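Local atomic coordinates of uncharacterized protein YLR132C (Kluyveromyces marxianus, PDB entry 6PFQ), a protein that probably acts as a nuclease of the 2H phosphodiesterase superfamily, the Usb1 exoribonuclease that trims U6 snRNA. Residues Lys92-Val104 against Leu115-Leu127. Numbering follows the deposited sequence.
Unlike the reference sequence in segment 115-127: P122 (reference Gln).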
ATOM      1  N   LYS A  92      18.101 -10.540  -5.475  1.00 43.61           N
ATOM      2  CA  LYS A  92      18.868  -9.585  -4.689  1.00 36.60           C
ATOM      3  C   LYS A  92      18.172  -8.242  -4.577  1.00 38.65           C
ATOM      4  O   LYS A  92      18.610  -7.367  -3.826  1.00 41.87           O
ATOM      5  CB  LYS A  92      20.244  -9.387  -5.339  1.00 46.01           C
ATOM      6  N   SER A  93      17.137  -8.037  -5.365  1.00 37.02           N
ATOM      7  CA  SER A  93      16.376  -6.812  -5.345  1.00 34.80           C
ATOM      8  C   SER A  93      15.083  -7.172  -6.032  1.00 32.19           C
ATOM      9  O   SER A  93      15.031  -8.153  -6.769  1.00 36.50           O
ATOM     10  CB  SER A  93      17.088  -5.689  -6.095  1.00 35.00           C
ATOM     11  OG  SER A  93      17.099  -5.995  -7.473  1.00 40.35           O
ATOM     12  N   VAL A  94      14.054  -6.371  -5.800  1.00 34.30           N
ATOM     13  CA  VAL A  94      12.808  -6.556  -6.536  1.00 34.90           C
ATOM     14  C   VAL A  94      12.435  -5.208  -7.134  1.00 31.75           C
ATOM     15  O   VAL A  94      12.613  -4.160  -6.486  1.00 37.19           O
ATOM     16  CB  VAL A  94      11.684  -7.109  -5.647  1.00 38.09           C
ATOM     17  CG1 VAL A  94      11.988  -8.553  -5.232  1.00 40.08           C
ATOM     18  CG2 VAL A  94      11.471  -6.222  -4.448  1.00 31.80           C
ATOM     19  N   PRO A  95      11.938  -5.193  -8.358  1.00 33.24           N
ATOM     20  CA  PRO A  95      11.497  -3.943  -8.979  1.00 29.43           C
ATOM     21  C   PRO A  95      10.076  -3.630  -8.541  1.00 37.22           C
ATOM     22  O   PRO A  95       9.263  -4.527  -8.285  1.00 29.91           O
ATOM     23  CB  PRO A  95      11.558  -4.263 -10.478  1.00 31.22           C
ATOM     24  CG  PRO A  95      11.239  -5.754 -10.526  1.00 35.70           C
ATOM     25  CD  PRO A  95      11.791  -6.364  -9.249  1.00 33.31           C
ATOM     26  N   VAL A  96       9.787  -2.338  -8.411  1.00 30.64           N
ATOM     27  CA  VAL A  96       8.423  -1.895  -8.165  1.00 25.96           C
ATOM     28  C   VAL A  96       8.041  -0.912  -9.261  1.00 28.65           C
ATOM     29  O   VAL A  96       8.646   0.160  -9.400  1.00 26.01           O
ATOM     30  CB  VAL A  96       8.254  -1.267  -6.773  1.00 29.59           C
ATOM     31  CG1 VAL A  96       6.829  -0.801  -6.600  1.00 29.99           C
ATOM     32  CG2 VAL A  96       8.568  -2.285  -5.696  1.00 30.63           C
ATOM     33  N   ALA A  97       6.994  -1.252  -9.997  1.00 24.14           N
ATOM     34  CA  ALA A  97       6.452  -0.370 -11.024  1.00 25.14           C
ATOM     35  C   ALA A  97       4.962  -0.648 -11.057  1.00 25.77           C
ATOM     36  O   ALA A  97       4.494  -1.634 -10.480  1.00 25.18           O
ATOM     37  CB  ALA A  97       7.097  -0.612 -12.410  1.00 27.91           C
ATOM     38  N   LEU A  98       4.210   0.269 -11.658  1.00 25.45           N
ATOM     39  CA  LEU A  98       2.752   0.271 -11.553  1.00 24.47           C
ATOM     40  C   LEU A  98       2.104   0.100 -12.922  1.00 24.05           C
ATOM     41  O   LEU A  98       2.685   0.443 -13.956  1.00 25.27           O
ATOM     42  CB  LEU A  98       2.273   1.569 -10.916  1.00 25.32           C
ATOM     43  CG  LEU A  98       3.048   1.761  -9.580  1.00 29.98           C
ATOM     44  CD1 LEU A  98       2.984   3.201  -9.170  1.00 29.30           C
ATOM     45  CD2 LEU A  98       2.512   0.775  -8.501  1.00 25.55           C
ATOM     46  N   SER A  99       0.886  -0.425 -12.927  1.00 20.81           N
ATOM     47  CA  SER A  99       0.201  -0.617 -14.190  1.00 20.35           C
ATOM     48  C   SER A  99      -1.276  -0.331 -13.969  1.00 26.94           C
ATOM     49  O   SER A  99      -1.790  -0.507 -12.853  1.00 23.83           O
ATOM     50  CB  SER A  99       0.448  -2.065 -14.646  1.00 30.31           C
ATOM     51  OG  SER A  99      -0.385  -2.390 -15.682  1.00 36.73           O
ATOM     52  N   GLY A 100      -1.961   0.141 -15.018  1.00 23.37           N
ATOM     53  CA  GLY A 100      -3.416   0.222 -14.926  1.00 23.66           C
ATOM     54  C   GLY A 100      -3.862   1.546 -14.338  1.00 26.75           C
ATOM     55  O   GLY A 100      -3.117   2.525 -14.294  1.00 26.37           O
ATOM     56  N   GLY A 101      -5.128   1.580 -13.914  1.00 25.14           N
ATOM     57  CA  GLY A 101      -5.769   2.813 -13.511  1.00 25.44           C
ATOM     58  C   GLY A 101      -5.843   2.987 -11.996  1.00 26.53           C
ATOM     59  O   GLY A 101      -5.303   2.208 -11.206  1.00 23.32           O
ATOM     60  N   TRP A 102      -6.536   4.044 -11.598  1.00 22.02           N
ATOM     61  CA  TRP A 102      -6.739   4.302 -10.180  1.00 19.96           C
ATOM     62  C   TRP A 102      -7.577   3.212  -9.547  1.00 22.94           C
ATOM     63  O   TRP A 102      -8.558   2.740 -10.137  1.00 22.29           O
ATOM     64  CB  TRP A 102      -7.473   5.624  -9.970  1.00 19.32           C
ATOM     65  CG  TRP A 102      -6.707   6.835 -10.264  1.00 19.68           C
ATOM     66  CD1 TRP A 102      -7.084   7.830 -11.146  1.00 26.29           C
ATOM     67  CD2 TRP A 102      -5.452   7.270  -9.672  1.00 21.47           C
ATOM     68  NE1 TRP A 102      -6.156   8.822 -11.130  1.00 22.64           N
ATOM     69  CE2 TRP A 102      -5.140   8.511 -10.253  1.00 24.42           C
ATOM     70  CE3 TRP A 102      -4.568   6.723  -8.725  1.00 22.24           C
ATOM     71  CZ2 TRP A 102      -3.977   9.231  -9.917  1.00 25.98           C
ATOM     72  CZ3 TRP A 102      -3.420   7.446  -8.366  1.00 22.03           C
ATOM     73  CH2 TRP A 102      -3.140   8.697  -8.969  1.00 21.54           C
ATOM     74  N   LEU A 103      -7.205   2.847  -8.313  1.00 21.31           N
ATOM     75  CA  LEU A 103      -7.979   1.964  -7.460  1.00 20.39           C
ATOM     76  C   LEU A 103      -8.290   2.709  -6.168  1.00 20.94           C
ATOM     77  O   LEU A 103      -7.565   3.624  -5.789  1.00 20.67           O
ATOM     78  CB  LEU A 103      -7.203   0.702  -7.139  1.00 20.94           C
ATOM     79  CG  LEU A 103      -6.590  -0.002  -8.370  1.00 26.43           C
ATOM     80  CD1 LEU A 103      -5.706  -1.126  -7.898  1.00 20.02           C
ATOM     81  CD2 LEU A 103      -7.711  -0.569  -9.227  1.00 24.14           C
ATOM     82  N   VAL A 104      -9.382   2.336  -5.498  1.00 19.51           N
ATOM     83  CA  VAL A 104      -9.647   2.890  -4.165  1.00 20.70           C
ATOM     84  C   VAL A 104      -9.829   1.719  -3.219  1.00 22.99           C
ATOM     85  O   VAL A 104     -10.690   0.856  -3.463  1.00 25.37           O
ATOM     86  CB  VAL A 104     -10.860   3.830  -4.117  1.00 21.85           C
ATOM     87  CG1 VAL A 104     -10.982   4.400  -2.674  1.00 20.85           C
ATOM     88  CG2 VAL A 104     -10.689   5.011  -5.151  1.00 23.12           C
ATOM     89  N   LEU A 115      -6.327   6.094  -2.378  1.00 20.16           N
ATOM     90  CA  LEU A 115      -6.186   6.161  -3.827  1.00 21.16           C
ATOM     91  C   LEU A 115      -4.860   5.504  -4.196  1.00 20.67           C
ATOM     92  O   LEU A 115      -3.806   5.945  -3.722  1.00 20.87           O
ATOM     93  CB  LEU A 115      -6.192   7.636  -4.258  1.00 22.71           C
ATOM     94  CG  LEU A 115      -6.084   7.863  -5.768  1.00 25.41           C
ATOM     95  CD1 LEU A 115      -7.381   7.428  -6.474  1.00 19.44           C
ATOM     96  CD2 LEU A 115      -5.767   9.358  -6.060  1.00 26.96           C
ATOM     97  N   ALA A 116      -4.905   4.473  -5.044  1.00 21.17           N
ATOM     98  CA  ALA A 116      -3.796   3.562  -5.260  1.00 19.36           C
ATOM     99  C   ALA A 116      -3.682   3.238  -6.746  1.00 22.92           C
ATOM    100  O   ALA A 116      -4.620   3.452  -7.536  1.00 20.69           O
ATOM    101  CB  ALA A 116      -3.988   2.254  -4.431  1.00 17.56           C
ATOM    102  N   VAL A 117      -2.530   2.668  -7.115  1.00 20.73           N
ATOM    103  CA  VAL A 117      -2.346   2.032  -8.426  1.00 21.16           C
ATOM    104  C   VAL A 117      -1.770   0.642  -8.197  1.00 22.99           C
ATOM    105  O   VAL A 117      -0.933   0.446  -7.308  1.00 22.53           O
ATOM    106  CB  VAL A 117      -1.416   2.876  -9.342  1.00 21.52           C
ATOM    107  CG1 VAL A 117      -1.398   2.257 -10.791  1.00 17.88           C
ATOM    108  CG2 VAL A 117      -1.903   4.370  -9.346  1.00 23.35           C
ATOM    109  N   GLY A 118      -2.268  -0.344  -8.949  1.00 19.86           N
ATOM    110  CA  GLY A 118      -1.771  -1.700  -8.790  1.00 18.30           C
ATOM    111  C   GLY A 118      -0.354  -1.898  -9.320  1.00 21.68           C
ATOM    112  O   GLY A 118       0.122  -1.208 -10.225  1.00 22.94           O
ATOM    113  N   LEU A 119       0.341  -2.890  -8.764  1.00 21.79           N
ATOM    114  CA  LEU A 119       1.679  -3.180  -9.284  1.00 19.27           C
ATOM    115  C   LEU A 119       1.621  -3.801 -10.676  1.00 25.21           C
ATOM    116  O   LEU A 119       0.684  -4.539 -11.019  1.00 20.93           O
ATOM    117  CB  LEU A 119       2.417  -4.150  -8.365  1.00 20.73           C
ATOM    118  CG  LEU A 119       3.423  -3.448  -7.409  1.00 23.10           C
ATOM    119  CD1 LEU A 119       2.674  -2.446  -6.480  1.00 23.29           C
ATOM    120  CD2 LEU A 119       4.182  -4.477  -6.567  1.00 22.43           C
ATOM    121  N   SER A 120       2.669  -3.538 -11.458  1.00 24.82           N
ATOM    122  CA  SER A 120       2.777  -4.140 -12.792  1.00 22.30           C
ATOM    123  C   SER A 120       2.946  -5.663 -12.718  1.00 25.56           C
ATOM    124  O   SER A 120       3.300  -6.251 -11.685  1.00 23.91           O
ATOM    125  CB  SER A 120       3.971  -3.532 -13.543  1.00 27.80           C
ATOM    126  OG  SER A 120       5.178  -4.036 -13.001  1.00 25.74           O
ATOM    127  N   GLU A 121       2.652  -6.314 -13.853  1.00 24.50           N
ATOM    128  CA  GLU A 121       2.766  -7.770 -13.901  1.00 23.85           C
ATOM    129  C   GLU A 121       4.166  -8.250 -13.535  1.00 26.31           C
ATOM    130  O   GLU A 121       4.273  -9.176 -12.717  1.00 26.66           O
ATOM    131  CB  GLU A 121       2.353  -8.283 -15.286  1.00 24.44           C
ATOM    132  CG  GLU A 121       2.214  -9.778 -15.266  1.00 27.64           C
ATOM    133  CD  GLU A 121       1.827 -10.342 -16.636  1.00 39.86           C
ATOM    134  OE1 GLU A 121       2.060  -9.677 -17.664  1.00 39.72           O
ATOM    135  OE2 GLU A 121       1.268 -11.437 -16.648  1.00 42.39           O
ATOM    136  N   PRO A 122       5.253  -7.678 -14.058  1.00 24.91           N
ATOM    137  CA  PRO A 122       6.583  -8.154 -13.621  1.00 28.65           C
ATOM    138  C   PRO A 122       6.864  -7.883 -12.151  1.00 28.20           C
ATOM    139  O   PRO A 122       7.494  -8.713 -11.493  1.00 26.55           O
ATOM    140  CB  PRO A 122       7.555  -7.378 -14.522  1.00 31.14           C
ATOM    141  CG  PRO A 122       6.737  -6.902 -15.688  1.00 33.86           C
ATOM    142  CD  PRO A 122       5.357  -6.667 -15.136  1.00 27.21           C
ATOM    143  N   ALA A 123       6.402  -6.757 -11.604  1.00 25.93           N
ATOM    144  CA  ALA A 123       6.608  -6.513 -10.179  1.00 24.22           C
ATOM    145  C   ALA A 123       5.879  -7.549  -9.335  1.00 32.05           C
ATOM    146  O   ALA A 123       6.437  -8.079  -8.369  1.00 28.59           O
ATOM    147  CB  ALA A 123       6.155  -5.087  -9.807  1.00 25.05           C
ATOM    148  N   ARG A 124       4.634  -7.876  -9.688  1.00 24.46           N
ATOM    149  CA  ARG A 124       3.937  -8.903  -8.916  1.00 24.88           C
ATOM    150  C   ARG A 124       4.635 -10.243  -9.037  1.00 26.65           C
ATOM    151  O   ARG A 124       4.750 -10.982  -8.047  1.00 26.68           O
ATOM    152  CB  ARG A 124       2.486  -9.021  -9.371  1.00 26.09           C
ATOM    153  CG  ARG A 124       1.754  -7.657  -9.182  1.00 26.69           C
ATOM    154  CD  ARG A 124       0.222  -7.813  -9.214  1.00 24.75           C
ATOM    155  NE  ARG A 124      -0.455  -6.556  -9.550  1.00 23.09           N
ATOM    156  CZ  ARG A 124      -1.758  -6.335  -9.372  1.00 24.69           C
ATOM    157  NH1 ARG A 124      -2.526  -7.243  -8.748  1.00 22.89           N
ATOM    158  NH2 ARG A 124      -2.290  -5.189  -9.770  1.00 23.91           N
ATOM    159  N   GLY A 125       5.101 -10.572 -10.244  1.00 25.14           N
ATOM    160  CA  GLY A 125       5.742 -11.862 -10.457  1.00 27.20           C
ATOM    161  C   GLY A 125       6.993 -12.028  -9.617  1.00 30.90           C
ATOM    162  O   GLY A 125       7.232 -13.098  -9.057  1.00 28.53           O
ATOM    163  N   ARG A 126       7.794 -10.962  -9.500  1.00 28.40           N
ATOM    164  CA  ARG A 126       8.997 -11.039  -8.674  1.00 31.25           C
ATOM    165  C   ARG A 126       8.678 -11.085  -7.186  1.00 36.99           C
ATOM    166  O   ARG A 126       9.477 -11.617  -6.410  1.00 35.42           O
ATOM    167  CB  ARG A 126       9.914  -9.856  -8.963  1.00 32.90           C
ATOM    168  CG  ARG A 126      10.514  -9.891 -10.365  1.00 36.63           C
ATOM    169  CD  ARG A 126      11.308 -11.179 -10.598  1.00 45.11           C
ATOM    170  NE  ARG A 126      12.226 -11.004 -11.725  1.00 60.20           N
ATOM    171  CZ  ARG A 126      12.598 -11.961 -12.570  1.00 57.66           C
ATOM    172  NH1 ARG A 126      12.118 -13.188 -12.454  1.00 61.25           N
ATOM    173  NH2 ARG A 126      13.451 -11.681 -13.544  1.00 59.17           N
ATOM    174  N   LEU A 127       7.520 -10.580  -6.766  1.00 29.96           N
ATOM    175  CA  LEU A 127       7.154 -10.682  -5.367  1.00 28.30           C
ATOM    176  C   LEU A 127       6.456 -11.998  -5.030  1.00 31.99           C
ATOM    177  O   LEU A 127       6.301 -12.325  -3.844  1.00 32.18           O
ATOM    178  CB  LEU A 127       6.250  -9.480  -4.982  1.00 26.26           C
ATOM    179  CG  LEU A 127       7.019  -8.178  -4.783  1.00 26.64           C
ATOM    180  CD1 LEU A 127       6.063  -7.011  -4.663  1.00 24.19           C
ATOM    181  CD2 LEU A 127       7.872  -8.316  -3.487  1.00 30.47           C
TER
HETATM  182  O   HOH W   1       8.984  -7.149  -7.461  1.00 38.35           O
HETATM  183  O   HOH W   2      -4.007  -0.179 -11.251  1.00 20.51           O
HETATM  184  O   HOH W   3       1.891  -4.806 -16.240  1.00 34.31           O
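L115 lies over one face of the W102 indole: CD2 sits 3.8 Å from the centroid of the six-membered ring, a CH-pi contact only 12° off the ring normal. This is the apolar centre of a β hairpin in the 2H phosphodiesterase fold, where strand 102-106 pairs antiparallel with strand 112-119. The isobutyl group of L115 reaches across the ring because chi1 is near -179°, placing CG opposite the backbone N, while V117 CG2 meets W102 CZ3 obliquely at 3.6 Å. Helices 20-39 and 191-197 also pack on W102, and its NE1 donates to A187 O. V117 is forked: its other methyl, CG1, turns to L98 CB, and L98 CD2 goes on to L119 CD1.

Beside this apolar row the pairing is firm at L103 and A116, a hydrogen-bonded pair with bonds in both directions, the shorter being L103 N to A116 O at 2.8 Å. A116 continues toward the nucleotide site, its methyl touching H154 and S156, which bind UMP in another structure of this protein. At G100 and G101 the chain turns a corner, and water 2 joins the two strands there, donating to S99 O and G101 O and accepting from G118 N.

Beyond L119, helix 121-137 begins. S120 N donates to A97 O at 2.8 Å, nearly straight at 171° but from above the carbonyl plane, and A123 CB packs on P95 O. S120 is the N-cap: its OG accepts from A123 N at 3.3 Å.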